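PDB 5IZ4: putative short-chain dehydrogenase/reductase from Burkholderia xenovorans, which probably acts as an NAD(P)-dependent oxidoreductase of the short-chain dehydrogenase/reductase family, possibly reducing 3-oxoacyl-acyl carrier protein, and binds ADP in the crystal. Local coordinates for residues R33-G38 against A64-L69; R106-P109 against Q115-D118; L200-V205 against A239-L244. One frame throughout, in Å; residues are numbered along the deposited sequence.

How the contacts relate
Contact 3 (L200-V205 with A239-L244) belongs to the core of the Rossmann fold, its centre about 10 Å from that of the chain: four buried apolar residues join strand 195-202 to helix 238-250 near the nucleotide. Contact 1 (R33-G38 with A64-L69) is only partly buried, at the helix ends near edge strand 68-72, where alanine packing gives way to bridging waters. It reaches the same sheet as contact 3, and a salt bridge from R33 to E243 ties the two together. Contact 2 (R106-P109 with Q115-D118), buried but peripheral, about 23 Å from the chain's centre, draws together the loop after strand 97-100; I108 packs on I116 and under the face of a hydrated arginine.

Contact 1 (R33-G38 against A64-L69); sequences RFAQAG and AGAQTL
A35 and A66 meet methyl to methyl, their CB atoms 3.5 Å apart, closer than usual for two carbons. A64 adds a second, looser methyl: its CB lies 4.0 Å from A35 CB and also touches CG of Q36. The Q36 side chain turns CG anti to its own carbonyl carbon (chi1 -74°), which leaves that carbon beside A64 CB. A35 also packs on C61 of helix 51-63.

The other side is polar and hydrated. The carbonyl oxygens A35 O and A64 O are 3.7 Å apart, and one water donates to both, at 2.8 Å from A35 O and 2.7 Å from A64 O. A35 O also accepts the backbone N of G38, part of a Schellman motif; G65 closes helix 51-63 in the same way. A second water accepts from Q67 N and gives a weak bond to G38 O.

Two successive helices of the Rossmann fold thus finish side by side. With no direct hydrogen bond between the segments, small methyl groups permit the close approach, and the shared water, donating to both, probably offsets the repulsion between the two nearby carbonyl oxygens.

Contact 2 (R106-P109 against Q115-D118); sequences RVIP and QIDD
I108 packs against the backbone and side chain of the Q115-I116 step through both of its branches. With CG1 anti to the carbonyl carbon (chi1 -52°), the CG2 methyl is left anti to the backbone N and rests 3.5 Å from Q115 O, bordering CB of Q115. The longer branch runs extended to CD1, which lies 3.8 Å from I116 CG1 and also touches CB and CD1 of I116, the two isoleucine side chains crossing at a slant.

R106 forms the next layer. One face of its guanidinium group covers I108 CD1, which sits 3.6 Å from the plane, towards the rim of the group. Two waters lie in that plane at its edge. One accepts from R106 NH1 and donates to Q115 O, 2.6 Å away; the other accepts from R106 NH2 and donates to D117 OD1 at 3.1 Å, with a weak bond to Q115 O. The arginine therefore reaches D117 through water: R106 NH2 and D117 OD1 are 5.3 Å apart, an indirect pairing of opposite charges.

D117 is fixed in turn as the N-cap of helix 118-146, where its OD1 accepts the backbone N of E120. The carbonyl oxygen of I116 accepts a hydrogen bond from R137 of the second subunit, placing the contact beside the assembly interface. The loop between strand 97-100 and helix 118-146 is thereby drawn together at the helix start, with I116 packed on F121 of that helix and on I171 and A172 of helix 171-191.

Contact 3 (L200-V205 against A239-L244); sequences LAPGMV and AEIAEL
L200 carries CG anti to its carbonyl carbon (chi1 -51°), whereas L244 carries CG anti to its backbone N (chi1 -175°), and the two leucines meet end on, with L200 CD2 3.6 Å from L244 CD2. The other L200 branch serves I241: CD1 lies 3.7 Å from I241 CG2, the two side chains lying alongside each other and running opposite ways. It also comes as close to the carbonyl oxygen of I241 as to its methyl. Two residues further along the strand, on the same face, the CB of P202 faces I241 CD1 at 4.0 Å, so that I241 touches L200 with one branch and P202 with the other.

Strand 200-202 and helix 239-244 run nearly antiparallel, at 163°, with axes 10.1 Å apart, as expected for a helix laid on the sheet in a beta-alpha-beta crossover leading to strand 259-262. I241 also packs on I26 of the ADP site, and P202 is about 7 Å from the bound nucleotide; P202-G203 probably matches the Pro-Gly element of the family. Across the contact there is no hydrogen bond: fully buried aliphatic branches join helix to strand mainly by close packing and burial of aliphatic surface, beside the ADP site.

Contact 1 (R33-G38 against A64-L69)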
loop_
_atom_site.group_PDB
_atom_site.type_symbol
_atom_site.label_atom_id
_atom_site.label_comp_id
_atom_site.label_asym_id
_atom_site.label_seq_id
_atom_site.Cartn_x
_atom_site.Cartn_y
_atom_site.Cartn_z
ATOM N N ARG A 33 24.576 11.762 14.609
ATOM C CA ARG A 33 24.222 10.469 15.193
ATOM C C ARG A 33 25.237 9.396 14.820
ATOM O O ARG A 33 25.613 8.568 15.663
ATOM C CB ARG A 33 22.821 10.049 14.745
ATOM C CG ARG A 33 22.378 8.715 15.345
ATOM C CD ARG A 33 22.350 8.815 16.857
ATOM N NE ARG A 33 22.009 7.560 17.534
ATOM C CZ ARG A 33 22.899 6.628 17.865
ATOM N NH1 ARG A 33 24.179 6.786 17.551
ATOM N NH2 ARG A 33 22.511 5.528 18.498
ATOM N N PHE A 34 25.690 9.383 13.562
ATOM C CA PHE A 34 26.733 8.432 13.192
ATOM C C PHE A 34 28.041 8.755 13.907
ATOM O O PHE A 34 28.758 7.843 14.335
ATOM C CB PHE A 34 26.911 8.395 11.667
ATOM C CG PHE A 34 25.938 7.462 10.972
ATOM C CD1 PHE A 34 24.640 7.858 10.714
ATOM C CD2 PHE A 34 26.326 6.182 10.599
ATOM C CE1 PHE A 34 23.740 6.996 10.098
ATOM C CE2 PHE A 34 25.437 5.313 9.974
ATOM C CZ PHE A 34 24.140 5.717 9.722
ATOM N N ALA A 35 28.346 10.047 14.086
ATOM C CA ALA A 35 29.533 10.420 14.854
ATOM C C ALA A 35 29.454 9.900 16.287
ATOM O O ALA A 35 30.448 9.417 16.843
ATOM C CB ALA A 35 29.708 11.940 14.837
ATOM N N GLN A 36 28.273 9.992 16.904
ATOM C CA GLN A 36 28.088 9.489 18.260
ATOM C C GLN A 36 28.264 7.978 18.339
ATOM O O GLN A 36 28.603 7.455 19.407
ATOM C CB GLN A 36 26.705 9.913 18.763
ATOM C CG GLN A 36 26.661 11.402 19.096
ATOM C CD GLN A 36 25.261 11.974 19.192
ATOM O OE1 GLN A 36 24.294 11.393 18.693
ATOM N NE2 GLN A 36 25.148 13.137 19.833
ATOM N N ALA A 37 28.048 7.274 17.234
ATOM C CA ALA A 37 28.237 5.835 17.172
ATOM C C ALA A 37 29.686 5.435 16.930
ATOM O O ALA A 37 29.984 4.235 16.893
ATOM C CB ALA A 37 27.348 5.255 16.076
ATOM N N GLY A 38 30.589 6.399 16.765
ATOM C CA GLY A 38 31.977 6.094 16.508
ATOM C C GLY A 38 32.355 6.016 15.048
ATOM O O GLY A 38 33.536 5.803 14.746
ATOM N N ALA A 64 31.944 14.858 19.215
ATOM C CA ALA A 64 31.375 13.543 19.479
ATOM C C ALA A 64 32.397 12.434 19.312
ATOM O O ALA A 64 32.090 11.286 19.645
ATOM C CB ALA A 64 30.180 13.289 18.555
ATOM N N GLY A 65 33.585 12.746 18.795
ATOM C CA GLY A 65 34.675 11.800 18.716
ATOM C C GLY A 65 34.942 11.203 17.353
ATOM O O GLY A 65 35.768 10.287 17.257
ATOM N N ALA A 66 34.287 11.692 16.302
ATOM C CA ALA A 66 34.398 11.105 14.972
ATOM C C ALA A 66 35.490 11.765 14.143
ATOM O O ALA A 66 35.674 12.986 14.187
ATOM C CB ALA A 66 33.078 11.235 14.215
ATOM N N GLN A 67 36.195 10.947 13.362
ATOM C CA GLN A 67 36.945 11.476 12.233
ATOM C C GLN A 67 35.983 12.041 11.197
ATOM O O GLN A 67 34.896 11.500 10.973
ATOM C CB GLN A 67 37.807 10.391 11.603
ATOM C CG GLN A 67 38.911 9.879 12.489
ATOM C CD GLN A 67 39.665 8.750 11.831
ATOM O OE1 GLN A 67 40.397 8.958 10.866
ATOM N NE2 GLN A 67 39.463 7.535 12.332
ATOM N N THR A 68 36.395 13.128 10.544
ATOM C CA THR A 68 35.501 13.861 9.658
ATOM C C THR A 68 36.231 14.268 8.388
ATOM O O THR A 68 37.462 14.353 8.344
ATOM C CB THR A 68 34.949 15.136 10.315
ATOM O OG1 THR A 68 36.041 15.993 10.683
ATOM C CG2 THR A 68 34.122 14.809 11.548
ATOM N N LEU A 69 35.436 14.541 7.358
ATOM C CA LEU A 69 35.882 15.333 6.219
ATOM C C LEU A 69 34.650 16.024 5.660
ATOM O O LEU A 69 33.541 15.509 5.779
ATOM C CB LEU A 69 36.585 14.483 5.149
ATOM C CG LEU A 69 35.876 13.509 4.205
ATOM C CD1 LEU A 69 35.130 14.219 3.075
ATOM C CD2 LEU A 69 36.918 12.572 3.618
HETATM O O HOH W 1 32.218 8.636 18.927
HETATM O O HOH W 2 35.753 7.930 13.323
#

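Contact 2 (R106-P109 against Q115-D118)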
loop_
_atom_site.group_PDB
_atom_site.type_symbol
_atom_site.label_atom_id
_atom_site.label_comp_id
_atom_site.label_asym_id
_atom_site.label_seq_id
_atom_site.Cartn_x
_atom_site.Cartn_y
_atom_site.Cartn_z
ATOM N N ARG A 106 10.089 24.268 -3.152
ATOM C CA ARG A 106 9.582 25.625 -3.018
ATOM C C ARG A 106 8.088 25.504 -2.766
ATOM O O ARG A 106 7.414 24.720 -3.441
ATOM C CB ARG A 106 9.863 26.457 -4.271
ATOM C CG ARG A 106 9.358 27.877 -4.189
ATOM C CD ARG A 106 10.170 28.800 -5.097
ATOM N NE ARG A 106 10.106 28.408 -6.504
ATOM C CZ ARG A 106 9.100 28.711 -7.320
ATOM N NH1 ARG A 106 8.061 29.404 -6.864
ATOM N NH2 ARG A 106 9.125 28.318 -8.591
ATOM N N VAL A 107 7.582 26.242 -1.780
ATOM C CA VAL A 107 6.166 26.147 -1.441
ATOM C C VAL A 107 5.338 26.782 -2.551
ATOM O O VAL A 107 5.480 27.976 -2.846
ATOM C CB VAL A 107 5.874 26.817 -0.092
ATOM C CG1 VAL A 107 4.377 26.778 0.201
ATOM C CG2 VAL A 107 6.647 26.132 1.025
ATOM N N ILE A 108 4.470 25.982 -3.166
ATOM C CA ILE A 108 3.502 26.428 -4.168
ATOM C C ILE A 108 2.212 25.662 -3.909
ATOM O O ILE A 108 2.235 24.428 -3.958
ATOM C CB ILE A 108 3.981 26.154 -5.601
ATOM C CG1 ILE A 108 5.390 26.706 -5.839
ATOM C CG2 ILE A 108 2.998 26.735 -6.603
ATOM C CD1 ILE A 108 6.003 26.201 -7.139
ATOM N N PRO A 109 1.085 26.324 -3.646
ATOM C CA PRO A 109 -0.161 25.583 -3.393
ATOM C C PRO A 109 -0.493 24.635 -4.539
ATOM O O PRO A 109 -0.347 24.981 -5.713
ATOM C CB PRO A 109 -1.208 26.690 -3.257
ATOM C CG PRO A 109 -0.418 27.892 -2.792
ATOM C CD PRO A 109 0.911 27.778 -3.491
ATOM N N GLN A 115 0.828 28.721 -11.088
ATOM C CA GLN A 115 1.996 29.233 -10.380
ATOM C C GLN A 115 3.113 28.206 -10.266
ATOM O O GLN A 115 4.056 28.408 -9.496
ATOM C CB GLN A 115 1.580 29.748 -9.001
ATOM C CG GLN A 115 0.507 30.825 -9.120
ATOM C CD GLN A 115 0.292 31.614 -7.844
ATOM O OE1 GLN A 115 0.471 31.101 -6.743
ATOM N NE2 GLN A 115 -0.094 32.877 -7.993
ATOM N N ILE A 116 3.043 27.120 -11.022
ATOM C CA ILE A 116 4.142 26.174 -11.134
ATOM C C ILE A 116 4.375 25.929 -12.620
ATOM O O ILE A 116 3.474 26.130 -13.442
ATOM C CB ILE A 116 3.839 24.870 -10.357
ATOM C CG1 ILE A 116 5.120 24.063 -10.123
ATOM C CG2 ILE A 116 2.779 24.039 -11.079
ATOM C CD1 ILE A 116 4.966 22.949 -9.087
ATOM N N ASP A 117 5.603 25.551 -12.982
ATOM C CA ASP A 117 5.908 25.299 -14.392
ATOM C C ASP A 117 6.881 24.139 -14.524
ATOM O O ASP A 117 7.394 23.611 -13.533
ATOM C CB ASP A 117 6.468 26.545 -15.096
ATOM C CG ASP A 117 7.681 27.119 -14.399
ATOM O OD1 ASP A 117 8.189 26.505 -13.436
ATOM O OD2 ASP A 117 8.134 28.194 -14.825
ATOM N N ASP A 118 7.147 23.756 -15.779
ATOM C CA ASP A 118 8.060 22.646 -16.030
ATOM C C ASP A 118 9.441 22.917 -15.443
ATOM O O ASP A 118 10.090 21.995 -14.930
ATOM C CB ASP A 118 8.146 22.337 -17.534
ATOM C CG ASP A 118 8.512 23.549 -18.409
ATOM O OD1 ASP A 118 8.466 24.715 -17.962
ATOM O OD2 ASP A 118 8.830 23.313 -19.599
HETATM O O HOH W 3 5.220 30.121 -7.954
HETATM O O HOH W 4 7.175 27.918 -10.813
#

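Contact 3 (L200-V205 against A239-L244)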
loop_
_atom_site.group_PDB
_atom_site.type_symbol
_atom_site.label_atom_id
_atom_site.label_comp_id
_atom_site.label_asym_id
_atom_site.label_seq_id
_atom_site.Cartn_x
_atom_site.Cartn_y
_atom_site.Cartn_z
ATOM N N LEU A 200 13.012 6.897 3.964
ATOM C CA LEU A 200 12.306 7.417 5.132
ATOM C C LEU A 200 11.283 8.442 4.666
ATOM O O LEU A 200 11.568 9.239 3.774
ATOM C CB LEU A 200 13.270 8.081 6.123
ATOM C CG LEU A 200 14.494 7.273 6.531
ATOM C CD1 LEU A 200 15.282 7.958 7.643
ATOM C CD2 LEU A 200 14.034 5.927 6.967
ATOM N N ALA A 201 10.091 8.441 5.275
ATOM C CA ALA A 201 9.039 9.379 4.883
ATOM C C ALA A 201 8.629 10.180 6.113
ATOM O O ALA A 201 7.628 9.859 6.774
ATOM C CB ALA A 201 7.843 8.663 4.257
ATOM N N PRO A 202 9.379 11.225 6.446
ATOM C CA PRO A 202 8.996 12.087 7.566
ATOM C C PRO A 202 7.755 12.895 7.234
ATOM O O PRO A 202 7.488 13.225 6.072
ATOM C CB PRO A 202 10.209 13.016 7.746
ATOM C CG PRO A 202 11.268 12.502 6.834
ATOM C CD PRO A 202 10.603 11.687 5.773
ATOM N N GLY A 203 7.003 13.224 8.278
ATOM C CA GLY A 203 5.952 14.214 8.169
ATOM C C GLY A 203 6.485 15.584 8.532
ATOM O O GLY A 203 7.452 16.051 7.924
ATOM N N MET A 204 5.871 16.234 9.521
ATOM C CA MET A 204 6.279 17.577 9.916
ATOM C C MET A 204 7.575 17.513 10.712
ATOM O O MET A 204 7.683 16.741 11.669
ATOM C CB MET A 204 5.183 18.247 10.747
ATOM C CG MET A 204 3.854 18.403 10.026
ATOM S SD MET A 204 4.048 19.350 8.502
ATOM C CE MET A 204 3.766 18.072 7.269
ATOM N N VAL A 205 8.560 18.314 10.312
ATOM C CA VAL A 205 9.853 18.355 10.989
ATOM C C VAL A 205 10.194 19.807 11.294
ATOM O O VAL A 205 10.184 20.661 10.397
ATOM C CB VAL A 205 10.968 17.692 10.155
ATOM C CG1 VAL A 205 12.300 17.776 10.886
ATOM C CG2 VAL A 205 10.628 16.239 9.865
ATOM N N ALA A 239 16.666 14.981 14.898
ATOM C CA ALA A 239 17.349 13.876 15.572
ATOM C C ALA A 239 16.582 12.561 15.476
ATOM O O ALA A 239 17.201 11.491 15.393
ATOM C CB ALA A 239 17.594 14.238 17.036
ATOM N N GLU A 240 15.246 12.594 15.489
ATOM C CA GLU A 240 14.449 11.366 15.398
ATOM C C GLU A 240 14.626 10.684 14.049
ATOM O O GLU A 240 14.609 9.452 13.945
ATOM C CB GLU A 240 12.963 11.670 15.594
ATOM C CG GLU A 240 12.585 12.380 16.862
ATOM C CD GLU A 240 11.200 12.986 16.751
ATOM O OE1 GLU A 240 10.371 12.423 16.006
ATOM O OE2 GLU A 240 10.951 14.039 17.377
ATOM N N ILE A 241 14.738 11.485 12.986
ATOM C CA ILE A 241 14.920 10.906 11.663
ATOM C C ILE A 241 16.324 10.329 11.542
ATOM O O ILE A 241 16.530 9.286 10.907
ATOM C CB ILE A 241 14.637 11.958 10.573
ATOM C CG1 ILE A 241 13.299 12.652 10.847
ATOM C CG2 ILE A 241 14.618 11.290 9.192
ATOM C CD1 ILE A 241 12.098 11.691 10.959
ATOM N N ALA A 242 17.308 11.004 12.153
ATOM C CA ALA A 242 18.662 10.467 12.247
ATOM C C ALA A 242 18.679 9.128 12.978
ATOM O O ALA A 242 19.381 8.201 12.560
ATOM C CB ALA A 242 19.575 11.468 12.956
ATOM N N GLU A 243 17.922 9.011 14.075
ATOM C CA GLU A 243 17.860 7.733 14.790
ATOM C C GLU A 243 17.353 6.625 13.881
ATOM O O GLU A 243 17.863 5.499 13.915
ATOM C CB GLU A 243 16.951 7.823 16.026
ATOM C CG GLU A 243 17.526 8.518 17.247
ATOM C CD GLU A 243 18.727 7.805 17.874
ATOM O OE1 GLU A 243 19.539 8.506 18.503
ATOM O OE2 GLU A 243 18.852 6.565 17.759
ATOM N N LEU A 244 16.327 6.919 13.081
ATOM C CA LEU A 244 15.798 5.925 12.158
ATOM C C LEU A 244 16.828 5.558 11.091
ATOM O O LEU A 244 16.984 4.380 10.750
ATOM C CB LEU A 244 14.508 6.462 11.537
ATOM C CG LEU A 244 13.634 5.622 10.606
ATOM C CD1 LEU A 244 13.177 4.326 11.259
ATOM C CD2 LEU A 244 12.430 6.453 10.182
#